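Local coordinates for excinuclease ABC, subunit A. (Deinococcus radiodurans, PDB 2VF7), which binds DNA and hydrolyses ATP as a zinc-containing ABC protein of the UvrA family, probably serving damage recognition in nucleotide excision repair, at residues T114-L119 against A354-R359; L197-I202 against V227-P232; G523-V528 against V786-H791; P620-R625 against L677-R682. The protein carries 1 engineered substitution. One frame throughout, in Å; residues are numbered along the deposited sequence.

Interaction 1. Residues T114-L119 against A354-R359; sequences TTLSNL and ADLVKR
L119 lays its CD1 methyl across the side chain of R359, 3.6 Å from R359 CD, and the two chains cross at about a right angle. The same methyl sits over one face of the guanidinium and lies 4.0 Å from D355 OD2. One turn earlier on the same helix, L116 reaches over with CD2, which rests 3.9 Å from L356 CD2 and close to R359 CB. L356 CD2 also meets L119 CB, so this one methyl fits between the two leucines of the 114-119 segment.

The arginine is steadied from its own helix. R359 grips D355 side-on, NH2 and NE both turning to OD1; the salt bridge from R359 NH2 to D355 OD1 measures 3.1 Å and uses the syn lone pair. D355 CG stands anti to its backbone N (chi1 168°), which carries the carboxylate toward the arginine. An alanine in place of R359 would probably leave the D355 carboxylate without its charged mate and open a gap beside the L119 CD1 methyl.

No hydrogen bond joins the segments; the contact is one of van der Waals packing, largely apolar, with the ion pair lying within one helix. It packs the start of helix 116-127 against the middle of helix 345-365, where L116 also touches L360. Helix 317-328 covers another side of 345-365, L324 meeting L356, while T114 leans on helix 382-393.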
loop_
_atom_site.group_PDB
_atom_site.type_symbol
_atom_site.label_atom_id
_atom_site.label_comp_id
_atom_site.label_asym_id
_atom_site.label_seq_id
_atom_site.Cartn_x
_atom_site.Cartn_y
_atom_site.Cartn_z
ATOM N N THR A 114 16.038 13.885 4.803
ATOM C CA THR A 114 17.215 13.495 5.567
ATOM C C THR A 114 16.840 13.078 6.984
ATOM O O THR A 114 17.690 12.577 7.729
ATOM C CB THR A 114 18.283 14.599 5.571
ATOM O OG1 THR A 114 17.708 15.837 6.008
ATOM C CG2 THR A 114 18.845 14.775 4.175
ATOM N N THR A 115 15.566 13.264 7.340
ATOM C CA THR A 115 15.035 12.970 8.687
ATOM C C THR A 115 15.383 14.037 9.736
ATOM O O THR A 115 14.838 14.016 10.849
ATOM C CB THR A 115 15.451 11.555 9.209
ATOM O OG1 THR A 115 15.252 10.576 8.175
ATOM C CG2 THR A 115 14.622 11.153 10.451
ATOM N N LEU A 116 16.260 14.979 9.376
ATOM C CA LEU A 116 16.816 15.962 10.333
ATOM C C LEU A 116 15.795 16.858 11.040
ATOM O O LEU A 116 15.938 17.147 12.231
ATOM C CB LEU A 116 17.895 16.830 9.668
ATOM C CG LEU A 116 19.151 16.167 9.079
ATOM C CD1 LEU A 116 20.067 17.203 8.462
ATOM C CD2 LEU A 116 19.920 15.345 10.105
ATOM N N SER A 117 14.778 17.301 10.308
ATOM C CA SER A 117 13.802 18.256 10.836
ATOM C C SER A 117 13.074 17.720 12.046
ATOM O O SER A 117 12.795 18.480 12.971
ATOM C CB SER A 117 12.791 18.679 9.766
ATOM O OG SER A 117 13.440 19.367 8.709
ATOM N N ASN A 118 12.764 16.422 12.041
ATOM C CA ASN A 118 12.108 15.806 13.191
ATOM C C ASN A 118 12.991 15.881 14.429
ATOM O O ASN A 118 12.519 16.235 15.516
ATOM C CB ASN A 118 11.718 14.352 12.920
ATOM C CG ASN A 118 11.065 13.674 14.140
ATOM O OD1 ASN A 118 10.376 14.317 14.938
ATOM N ND2 ASN A 118 11.278 12.367 14.273
ATOM N N LEU A 119 14.273 15.570 14.253
ATOM C CA LEU A 119 15.192 15.468 15.373
ATOM C C LEU A 119 15.403 16.816 16.055
ATOM O O LEU A 119 15.605 16.882 17.284
ATOM C CB LEU A 119 16.518 14.844 14.935
ATOM C CG LEU A 119 16.518 13.471 14.241
ATOM C CD1 LEU A 119 17.945 13.049 13.936
ATOM C CD2 LEU A 119 15.784 12.373 15.033
ATOM N N ALA A 354 25.132 15.729 19.536
ATOM C CA ALA A 354 26.120 14.800 18.985
ATOM C C ALA A 354 25.490 13.864 17.954
ATOM O O ALA A 354 26.103 13.539 16.939
ATOM C CB ALA A 354 26.784 14.004 20.105
ATOM N N ASP A 355 24.260 13.443 18.234
ATOM C CA ASP A 355 23.477 12.577 17.353
ATOM C C ASP A 355 23.096 13.278 16.042
ATOM O O ASP A 355 23.092 12.659 14.974
ATOM C CB ASP A 355 22.225 12.107 18.105
ATOM C CG ASP A 355 21.210 11.444 17.213
ATOM O OD1 ASP A 355 21.518 10.373 16.650
ATOM O OD2 ASP A 355 20.092 11.998 17.091
ATOM N N LEU A 356 22.780 14.566 16.136
ATOM C CA LEU A 356 22.482 15.386 14.972
ATOM C C LEU A 356 23.720 15.710 14.144
ATOM O O LEU A 356 23.669 15.724 12.921
ATOM C CB LEU A 356 21.791 16.686 15.392
ATOM C CG LEU A 356 20.279 16.776 15.194
ATOM C CD1 LEU A 356 19.712 17.932 15.997
ATOM C CD2 LEU A 356 19.935 16.914 13.720
ATOM N N VAL A 357 24.831 15.970 14.811
ATOM C CA VAL A 357 26.052 16.371 14.127
ATOM C C VAL A 357 26.768 15.168 13.489
ATOM O O VAL A 357 27.550 15.331 12.550
ATOM C CB VAL A 357 26.982 17.183 15.077
ATOM C CG1 VAL A 357 27.851 16.265 15.899
ATOM C CG2 VAL A 357 27.839 18.169 14.296
ATOM N N LYS A 358 26.493 13.968 13.997
ATOM C CA LYS A 358 27.036 12.739 13.421
ATOM C C LYS A 358 26.368 12.485 12.073
ATOM O O LYS A 358 27.043 12.210 11.077
ATOM C CB LYS A 358 26.810 11.551 14.362
ATOM C CG LYS A 358 27.423 10.219 13.896
ATOM C CD LYS A 358 26.571 9.018 14.343
ATOM C CE LYS A 358 25.202 8.989 13.625
ATOM N NZ LYS A 358 24.253 7.987 14.200
ATOM N N ARG A 359 25.043 12.582 12.058
ATOM C CA ARG A 359 24.260 12.547 10.822
ATOM C C ARG A 359 24.706 13.620 9.837
ATOM O O ARG A 359 24.914 13.330 8.666
ATOM C CB ARG A 359 22.771 12.704 11.116
ATOM C CG ARG A 359 22.094 11.414 11.474
ATOM C CD ARG A 359 20.907 11.637 12.384
ATOM N NE ARG A 359 20.894 10.632 13.443
ATOM C CZ ARG A 359 20.168 9.515 13.433
ATOM N NH1 ARG A 359 19.351 9.246 12.421
ATOM N NH2 ARG A 359 20.254 8.668 14.456
#

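Interaction 2. Residues L197-I202 against V227-P232; sequences LVTLGI and VVPVYP
T199, near the C-terminal end of helix 187-199, faces strand 227-230 with its CA 6.6 Å from that of V230, and just beyond it the chain turns off through a Schellman motif at G201, where phi is positive and I202 N bonds back to L197 O.

T199 carries most of the contact. Its OG1 donates a hydrogen bond of 2.9 Å to P229 O, nearly along the C=O axis. OG1 stands anti to the carbonyl carbon (chi1 -73°), and CG2, on the other branch, packs 3.7 Å from V228 CG2. A water donates to T199 OG1 at 2.7 Å and accepts from Y231 N at 3.2 Å, so the hydroxyl is held by two bonds and ties the helix end directly to the backbone O of P229 and, through the water, to the backbone N of Y231. OG1 also lies at the edge of the Y231 ring, near its plane. A valine in place of T199 would probably leave P229 O without this donor and the bridging water without one of its partners.

Alongside, L200 CD2 meets V228 CG1 at 4.0 Å, the two side chains crossing at about a right angle.

Both segments belong to the UvrA DNA-binding domain. Strand 227-230 pairs with antiparallel strand 251-254, and helix 236-245 packs on P229 and Y231, whose hydroxyl bonds to M247 O. L200 also touches W218 of helix 213-221.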
loop_
_atom_site.group_PDB
_atom_site.type_symbol
_atom_site.label_atom_id
_atom_site.label_comp_id
_atom_site.label_asym_id
_atom_site.label_seq_id
_atom_site.Cartn_x
_atom_site.Cartn_y
_atom_site.Cartn_z
ATOM N N LEU A 197 -30.093 28.292 -9.239
ATOM C CA LEU A 197 -30.643 29.644 -9.101
ATOM C C LEU A 197 -31.969 29.903 -9.813
ATOM O O LEU A 197 -32.768 30.676 -9.297
ATOM C CB LEU A 197 -29.621 30.733 -9.493
ATOM C CG LEU A 197 -28.266 30.822 -8.762
ATOM C CD1 LEU A 197 -27.462 32.042 -9.203
ATOM C CD2 LEU A 197 -28.463 30.817 -7.245
ATOM N N VAL A 198 -32.229 29.291 -10.979
ATOM C CA VAL A 198 -33.521 29.532 -11.662
ATOM C C VAL A 198 -34.679 28.851 -10.938
ATOM O O VAL A 198 -35.792 29.414 -10.897
ATOM C CB VAL A 198 -33.545 29.216 -13.215
ATOM C CG1 VAL A 198 -32.233 29.641 -13.894
ATOM C CG2 VAL A 198 -33.807 27.784 -13.475
ATOM N N THR A 199 -34.416 27.681 -10.334
ATOM C CA THR A 199 -35.390 26.989 -9.460
ATOM C C THR A 199 -35.717 27.876 -8.252
ATOM O O THR A 199 -36.864 28.003 -7.826
ATOM C CB THR A 199 -34.837 25.581 -8.998
ATOM O OG1 THR A 199 -34.879 24.675 -10.095
ATOM C CG2 THR A 199 -35.632 24.982 -7.864
ATOM N N LEU A 200 -34.690 28.499 -7.700
ATOM C CA LEU A 200 -34.871 29.365 -6.553
ATOM C C LEU A 200 -35.520 30.704 -6.903
ATOM O O LEU A 200 -35.810 31.477 -6.003
ATOM C CB LEU A 200 -33.535 29.618 -5.857
ATOM C CG LEU A 200 -32.893 28.496 -5.058
ATOM C CD1 LEU A 200 -31.601 29.033 -4.490
ATOM C CD2 LEU A 200 -33.841 28.033 -3.948
ATOM N N GLY A 201 -35.735 30.980 -8.189
ATOM C CA GLY A 201 -36.492 32.165 -8.635
ATOM C C GLY A 201 -35.660 33.436 -8.740
ATOM O O GLY A 201 -36.195 34.563 -8.707
ATOM N N ILE A 202 -34.342 33.255 -8.858
ATOM C CA ILE A 202 -33.415 34.362 -9.098
ATOM C C ILE A 202 -33.268 34.537 -10.600
ATOM O O ILE A 202 -33.331 33.559 -11.338
ATOM C CB ILE A 202 -32.045 34.098 -8.402
ATOM C CG1 ILE A 202 -32.223 34.226 -6.882
ATOM C CG2 ILE A 202 -30.928 35.050 -8.941
ATOM C CD1 ILE A 202 -31.203 33.488 -6.070
ATOM N N VAL A 227 -30.931 22.178 -1.105
ATOM C CA VAL A 227 -31.077 21.046 -2.024
ATOM C C VAL A 227 -32.424 21.172 -2.717
ATOM O O VAL A 227 -33.460 21.077 -2.058
ATOM C CB VAL A 227 -31.028 19.696 -1.272
ATOM C CG1 VAL A 227 -31.367 18.538 -2.205
ATOM C CG2 VAL A 227 -29.659 19.469 -0.672
ATOM N N VAL A 228 -32.408 21.371 -4.041
ATOM C CA VAL A 228 -33.614 21.746 -4.814
ATOM C C VAL A 228 -33.764 20.976 -6.131
ATOM O O VAL A 228 -32.757 20.615 -6.745
ATOM C CB VAL A 228 -33.663 23.296 -5.113
ATOM C CG1 VAL A 228 -33.489 24.100 -3.833
ATOM C CG2 VAL A 228 -32.615 23.712 -6.144
ATOM N N PRO A 229 -35.014 20.749 -6.584
ATOM C CA PRO A 229 -35.262 20.020 -7.831
ATOM C C PRO A 229 -34.729 20.767 -9.028
ATOM O O PRO A 229 -34.967 21.971 -9.147
ATOM C CB PRO A 229 -36.789 19.994 -7.910
ATOM C CG PRO A 229 -37.243 21.172 -7.073
ATOM C CD PRO A 229 -36.279 21.179 -5.952
ATOM N N VAL A 230 -33.990 20.100 -9.910
ATOM C CA VAL A 230 -33.529 20.845 -11.086
ATOM C C VAL A 230 -34.008 20.358 -12.437
ATOM O O VAL A 230 -34.208 19.175 -12.635
ATOM C CB VAL A 230 -32.061 21.486 -10.983
ATOM C CG1 VAL A 230 -31.219 20.915 -9.838
ATOM C CG2 VAL A 230 -31.285 21.459 -12.343
ATOM N N TYR A 231 -34.278 21.301 -13.334
ATOM C CA TYR A 231 -34.891 21.038 -14.637
ATOM C C TYR A 231 -34.029 21.671 -15.730
ATOM O O TYR A 231 -34.244 22.840 -16.094
ATOM C CB TYR A 231 -36.300 21.643 -14.698
ATOM C CG TYR A 231 -37.248 21.228 -13.590
ATOM C CD1 TYR A 231 -38.063 20.112 -13.738
ATOM C CD2 TYR A 231 -37.354 21.962 -12.412
ATOM C CE1 TYR A 231 -38.948 19.713 -12.729
ATOM C CE2 TYR A 231 -38.238 21.565 -11.393
ATOM C CZ TYR A 231 -39.029 20.443 -11.570
ATOM O OH TYR A 231 -39.932 20.040 -10.605
ATOM N N PRO A 232 -33.033 20.906 -16.232
ATOM C CA PRO A 232 -32.178 21.287 -17.354
ATOM C C PRO A 232 -32.933 21.577 -18.675
ATOM O O PRO A 232 -33.877 20.867 -19.027
ATOM C CB PRO A 232 -31.266 20.070 -17.519
ATOM C CG PRO A 232 -31.263 19.404 -16.183
ATOM C CD PRO A 232 -32.663 19.575 -15.703
HETATM O O HOH W 1 -33.672 24.322 -12.475
#

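Interaction 3. Residues G523-V528 against V786-H791; sequences GVMTSV and VIAVEH
M525 starts its side chain beside the neighbouring strand, CB lying 4.1 Å from V786 O. The chain then bends at chi2 and chi3; SD comes to 3.9 Å from V786 CG2, and the terminal CE reaches forward to A788 CB at 4.1 Å. Thus one methionine spans two residues of the 786-789 strand on the same sheet face, a face covered by Q773 and V780 of helix 766-781.

Beneath these side chains the backbones pair in parallel, their strand axes 4.8 Å apart and inclined by 18°. T526 bonds through both its backbone groups: its N donates to V786 O at 2.9 Å, and its O accepts from A788 N. Two residues on, V528 repeats the pattern, with V528 N bonding to A788 O and V528 O accepting from E790 N. The last donor stands above the carbonyl plane, 45° out of it, whereas A788 N approaches T526 O almost head-on.

These are central strands of the mixed sheet of the second ABC nucleotide-binding core, and strand 525-529 runs straight into the P-loop (Walker A) that holds ADP through residues including K536 and S537.

On the opposite face, V528 CG2 meets I787 CG2 at 4.0 Å, and both side chains touch V540 of helix 536-551, which follows the P-loop. Back on the face of M525, S527 CB and OG lie 4.1 Å from E790 CB, while the hydroxyl bonds to S799 OG. The backbone of S527 hydrogen-bonds to L803 of strand 801-805, which flanks strand 525-529 on its other edge.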
loop_
_atom_site.group_PDB
_atom_site.type_symbol
_atom_site.label_atom_id
_atom_site.label_comp_id
_atom_site.label_asym_id
_atom_site.label_seq_id
_atom_site.Cartn_x
_atom_site.Cartn_y
_atom_site.Cartn_z
ATOM N N GLY A 523 29.304 33.964 -30.777
ATOM C CA GLY A 523 29.645 33.191 -31.973
ATOM C C GLY A 523 30.604 32.067 -31.673
ATOM O O GLY A 523 31.292 31.571 -32.562
ATOM N N VAL A 524 30.631 31.677 -30.402
ATOM C CA VAL A 524 31.626 30.766 -29.823
ATOM C C VAL A 524 30.916 29.897 -28.787
ATOM O O VAL A 524 29.822 30.233 -28.325
ATOM C CB VAL A 524 32.782 31.586 -29.167
ATOM C CG1 VAL A 524 33.722 30.724 -28.403
ATOM C CG2 VAL A 524 33.566 32.345 -30.237
ATOM N N MET A 525 31.523 28.763 -28.450
ATOM C CA MET A 525 30.985 27.854 -27.445
ATOM C C MET A 525 31.746 27.921 -26.091
ATOM O O MET A 525 32.959 27.692 -26.042
ATOM C CB MET A 525 30.918 26.436 -28.029
ATOM C CG MET A 525 31.442 25.365 -27.128
ATOM S SD MET A 525 30.266 24.049 -26.890
ATOM C CE MET A 525 30.231 23.986 -25.086
ATOM N N THR A 526 31.004 28.244 -25.020
ATOM C CA THR A 526 31.540 28.383 -23.653
ATOM C C THR A 526 31.005 27.309 -22.701
ATOM O O THR A 526 29.812 26.992 -22.697
ATOM C CB THR A 526 31.206 29.779 -23.020
ATOM O OG1 THR A 526 31.543 30.831 -23.921
ATOM C CG2 THR A 526 31.979 30.008 -21.714
ATOM N N SER A 527 31.915 26.758 -21.897
ATOM C CA SER A 527 31.599 25.849 -20.802
ATOM C C SER A 527 31.677 26.588 -19.476
ATOM O O SER A 527 32.669 27.230 -19.169
ATOM C CB SER A 527 32.585 24.673 -20.794
ATOM O OG SER A 527 32.333 23.779 -21.866
ATOM N N VAL A 528 30.632 26.486 -18.675
ATOM C CA VAL A 528 30.646 27.066 -17.337
ATOM C C VAL A 528 30.825 25.961 -16.282
ATOM O O VAL A 528 29.892 25.202 -15.970
ATOM C CB VAL A 528 29.383 27.889 -17.084
ATOM C CG1 VAL A 528 29.412 28.478 -15.700
ATOM C CG2 VAL A 528 29.250 28.996 -18.158
ATOM N N VAL A 786 26.592 28.941 -28.076
ATOM C CA VAL A 786 26.165 27.986 -27.063
ATOM C C VAL A 786 26.915 28.226 -25.754
ATOM O O VAL A 786 28.144 28.354 -25.728
ATOM C CB VAL A 786 26.078 26.472 -27.563
ATOM C CG1 VAL A 786 26.704 26.256 -28.945
ATOM C CG2 VAL A 786 26.601 25.464 -26.507
ATOM N N ILE A 787 26.134 28.365 -24.690
ATOM C CA ILE A 787 26.644 28.445 -23.335
ATOM C C ILE A 787 26.087 27.230 -22.625
ATOM O O ILE A 787 24.881 27.045 -22.553
ATOM C CB ILE A 787 26.186 29.727 -22.619
ATOM C CG1 ILE A 787 26.641 30.941 -23.415
ATOM C CG2 ILE A 787 26.741 29.744 -21.192
ATOM C CD1 ILE A 787 26.045 32.234 -22.970
ATOM N N ALA A 788 26.979 26.391 -22.123
ATOM C CA ALA A 788 26.597 25.116 -21.563
ATOM C C ALA A 788 27.171 25.023 -20.171
ATOM O O ALA A 788 28.382 25.071 -20.013
ATOM C CB ALA A 788 27.157 24.025 -22.414
ATOM N N VAL A 789 26.319 24.927 -19.155
ATOM C CA VAL A 789 26.797 24.527 -17.822
ATOM C C VAL A 789 27.257 23.064 -17.855
ATOM O O VAL A 789 26.516 22.182 -18.262
ATOM C CB VAL A 789 25.808 24.888 -16.666
ATOM C CG1 VAL A 789 24.468 25.369 -17.206
ATOM C CG2 VAL A 789 25.685 23.767 -15.603
ATOM N N GLU A 790 28.507 22.831 -17.472
ATOM C CA GLU A 790 29.202 21.608 -17.841
ATOM C C GLU A 790 30.047 21.052 -16.683
ATOM O O GLU A 790 30.669 21.810 -15.940
ATOM C CB GLU A 790 30.050 21.892 -19.079
ATOM C CG GLU A 790 30.697 20.699 -19.738
ATOM C CD GLU A 790 29.716 19.601 -20.085
ATOM O OE1 GLU A 790 28.848 19.801 -20.990
ATOM O OE2 GLU A 790 29.827 18.534 -19.431
ATOM N N HIS A 791 30.050 19.725 -16.545
ATOM C CA HIS A 791 30.664 19.028 -15.409
ATOM C C HIS A 791 31.777 18.063 -15.815
ATOM O O HIS A 791 32.583 17.666 -14.974
ATOM C CB HIS A 791 29.606 18.250 -14.596
ATOM C CG HIS A 791 28.473 19.097 -14.101
ATOM N ND1 HIS A 791 27.272 19.206 -14.774
ATOM C CD2 HIS A 791 28.361 19.886 -13.004
ATOM C CE1 HIS A 791 26.470 20.025 -14.115
ATOM N NE2 HIS A 791 27.106 20.451 -13.036
#

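Interaction 4. Residues P620-R625 against L677-R682; sequences PLAKKR and LEVEYR
L621 and V679 make the main apolar contact, L621 CD2 lying 3.8 Å from V679 CG2. V679 spreads its two methyls over successive residues of the short helix: CG2 takes L621, while CG1 meets A622 CB at 4.1 Å. V679 CG1 is anti to the backbone N (chi1 -176°), the setting that turns this branch to the alanine. L621 CD2 also comes 3.5 Å from E678 O, so the leucine tip lies against the backbone as well as the valine. Its other methyl, CD1, sits over one face of the R625 guanidinium, offset toward the rim. The leucine thereby contacts the opposing valine with one branch and the arginine of its own segment with the other.

The charged contact is a salt bridge between R625 NH2 and E678 OE2 at 3.1 Å. Its hydrogen bond is weak, with an angle of 128° at the hydrogen, and the guanidinium and carboxylate planes are 36° apart. OE2 meets the guanidinium at its edge, near its plane, and the two side chains cross at about a right angle. E678 extends beyond CG to reach across. R625 NE has a further weak hydrogen bond to Y627 OH.

The contact joins the short helix 620-624 and the residue that follows it to the loop that runs from strand 660-663 toward helix 686-690. V679 also packs on T619 and Y627, which lie just before and after the helical segment, and R625 touches E675 just ahead of the loop segment.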
loop_
_atom_site.group_PDB
_atom_site.type_symbol
_atom_site.label_atom_id
_atom_site.label_comp_id
_atom_site.label_asym_id
_atom_site.label_seq_id
_atom_site.Cartn_x
_atom_site.Cartn_y
_atom_site.Cartn_z
ATOM N N PRO A 620 -6.755 6.460 -51.332
ATOM C CA PRO A 620 -7.998 5.970 -51.924
ATOM C C PRO A 620 -9.106 5.579 -50.939
ATOM O O PRO A 620 -10.287 5.837 -51.223
ATOM C CB PRO A 620 -7.555 4.738 -52.738
ATOM C CG PRO A 620 -6.076 4.595 -52.541
ATOM C CD PRO A 620 -5.571 5.877 -51.996
ATOM N N LEU A 621 -8.746 4.946 -49.820
ATOM C CA LEU A 621 -9.753 4.480 -48.851
ATOM C C LEU A 621 -10.237 5.587 -47.917
ATOM O O LEU A 621 -11.425 5.643 -47.581
ATOM C CB LEU A 621 -9.269 3.256 -48.060
ATOM C CG LEU A 621 -10.212 2.607 -47.042
ATOM C CD1 LEU A 621 -11.416 1.867 -47.675
ATOM C CD2 LEU A 621 -9.422 1.680 -46.120
ATOM N N ALA A 622 -9.318 6.461 -47.513
ATOM C CA ALA A 622 -9.651 7.641 -46.721
ATOM C C ALA A 622 -10.538 8.577 -47.526
ATOM O O ALA A 622 -11.428 9.226 -46.980
ATOM C CB ALA A 622 -8.390 8.357 -46.264
ATOM N N LYS A 623 -10.303 8.629 -48.833
ATOM C CA LYS A 623 -11.102 9.465 -49.722
ATOM C C LYS A 623 -12.544 8.959 -49.871
ATOM O O LYS A 623 -13.472 9.764 -49.883
ATOM C CB LYS A 623 -10.403 9.604 -51.070
ATOM C CG LYS A 623 -10.098 11.050 -51.469
ATOM C CD LYS A 623 -9.485 11.840 -50.313
ATOM C CE LYS A 623 -8.575 12.963 -50.809
ATOM N NZ LYS A 623 -9.275 13.994 -51.646
ATOM N N LYS A 624 -12.712 7.635 -49.955
ATOM C CA LYS A 624 -14.029 6.976 -49.993
ATOM C C LYS A 624 -14.913 7.335 -48.803
ATOM O O LYS A 624 -16.093 7.674 -48.969
ATOM C CB LYS A 624 -13.874 5.453 -50.003
ATOM C CG LYS A 624 -13.984 4.778 -51.344
ATOM C CD LYS A 624 -14.053 3.260 -51.163
ATOM C CE LYS A 624 -15.429 2.698 -51.547
ATOM N NZ LYS A 624 -16.459 2.779 -50.456
ATOM N N ARG A 625 -14.358 7.182 -47.603
ATOM C CA ARG A 625 -15.009 7.636 -46.393
ATOM C C ARG A 625 -14.745 9.124 -46.303
ATOM O O ARG A 625 -13.805 9.630 -46.905
ATOM C CB ARG A 625 -14.417 6.950 -45.178
ATOM C CG ARG A 625 -14.633 5.445 -45.080
ATOM C CD ARG A 625 -13.348 4.709 -45.397
ATOM N NE ARG A 625 -12.925 3.742 -44.372
ATOM C CZ ARG A 625 -13.321 2.471 -44.308
ATOM N NH1 ARG A 625 -14.197 1.986 -45.190
ATOM N NH2 ARG A 625 -12.842 1.679 -43.366
ATOM N N LEU A 677 -7.470 2.026 -38.538
ATOM C CA LEU A 677 -6.236 1.265 -38.786
ATOM C C LEU A 677 -6.339 0.394 -40.036
ATOM O O LEU A 677 -5.355 -0.230 -40.464
ATOM C CB LEU A 677 -5.858 0.401 -37.564
ATOM C CG LEU A 677 -5.642 1.058 -36.195
ATOM C CD1 LEU A 677 -5.858 0.030 -35.089
ATOM C CD2 LEU A 677 -4.268 1.663 -36.088
ATOM N N GLU A 678 -7.540 0.359 -40.606
ATOM C CA GLU A 678 -7.802 -0.282 -41.901
ATOM C C GLU A 678 -7.241 0.503 -43.089
ATOM O O GLU A 678 -7.126 -0.049 -44.193
ATOM C CB GLU A 678 -9.315 -0.488 -42.101
ATOM C CG GLU A 678 -9.948 -1.505 -41.159
ATOM C CD GLU A 678 -11.392 -1.803 -41.512
ATOM O OE1 GLU A 678 -11.997 -2.704 -40.866
ATOM O OE2 GLU A 678 -11.925 -1.148 -42.439
ATOM N N VAL A 679 -6.919 1.780 -42.864
ATOM C CA VAL A 679 -6.374 2.674 -43.898
ATOM C C VAL A 679 -4.848 2.600 -43.916
ATOM O O VAL A 679 -4.193 2.819 -42.887
ATOM C CB VAL A 679 -6.828 4.162 -43.697
ATOM C CG1 VAL A 679 -6.327 5.059 -44.837
ATOM C CG2 VAL A 679 -8.361 4.263 -43.541
ATOM N N GLU A 680 -4.285 2.299 -45.089
ATOM C CA GLU A 680 -2.832 2.192 -45.224
ATOM C C GLU A 680 -2.215 3.116 -46.279
ATOM O O GLU A 680 -2.640 3.143 -47.446
ATOM C CB GLU A 680 -2.427 0.754 -45.522
ATOM C CG GLU A 680 -2.803 -0.263 -44.469
ATOM C CD GLU A 680 -2.608 -1.688 -44.975
ATOM O OE1 GLU A 680 -2.507 -1.880 -46.195
ATOM O OE2 GLU A 680 -2.542 -2.620 -44.155
ATOM N N TYR A 681 -1.210 3.867 -45.848
ATOM C CA TYR A 681 -0.312 4.619 -46.734
ATOM C C TYR A 681 0.937 3.775 -46.963
ATOM O O TYR A 681 1.707 3.517 -46.020
ATOM C CB TYR A 681 0.067 5.967 -46.102
ATOM C CG TYR A 681 1.230 6.686 -46.771
ATOM C CD1 TYR A 681 1.094 7.283 -48.032
ATOM C CD2 TYR A 681 2.463 6.785 -46.135
ATOM C CE1 TYR A 681 2.164 7.946 -48.644
ATOM C CE2 TYR A 681 3.521 7.443 -46.734
ATOM C CZ TYR A 681 3.365 8.017 -47.979
ATOM O OH TYR A 681 4.436 8.662 -48.537
ATOM N N ARG A 682 1.111 3.341 -48.208
ATOM C CA ARG A 682 2.230 2.505 -48.641
ATOM C C ARG A 682 2.423 1.253 -47.797
ATOM O O ARG A 682 3.541 0.964 -47.351
ATOM C CB ARG A 682 3.533 3.314 -48.718
ATOM C CG ARG A 682 3.716 4.132 -49.990
ATOM C CD ARG A 682 5.187 4.477 -50.132
ATOM N NE ARG A 682 5.561 5.642 -49.336
ATOM C CZ ARG A 682 6.768 5.845 -48.807
ATOM N NH1 ARG A 682 7.735 4.947 -48.948
ATOM N NH2 ARG A 682 7.004 6.958 -48.114
#

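In the fold
The four contacts are spread widely through the chain and none touches another. Interactions 1 and 2 close before 3 and 4 open. Interaction 2 falls between the two segments of interaction 1, yet their centres are 59 Å apart: the UvrA DNA-binding domain lies in sequence between helix 116-127 and helix 345-365, which meet in interaction 1. Interaction 4 likewise falls between the strands of interaction 3, with centres 49 Å apart, within the ABC transporter range. Interaction 3 alone lies in a central sheet, next to a bound ADP; interactions 2 and 4 are peripheral and away from the annotated sites. Long segments thus appear to be inserted into the nucleotide-binding cores, consistent with a protein that couples ATP hydrolysis to DNA binding.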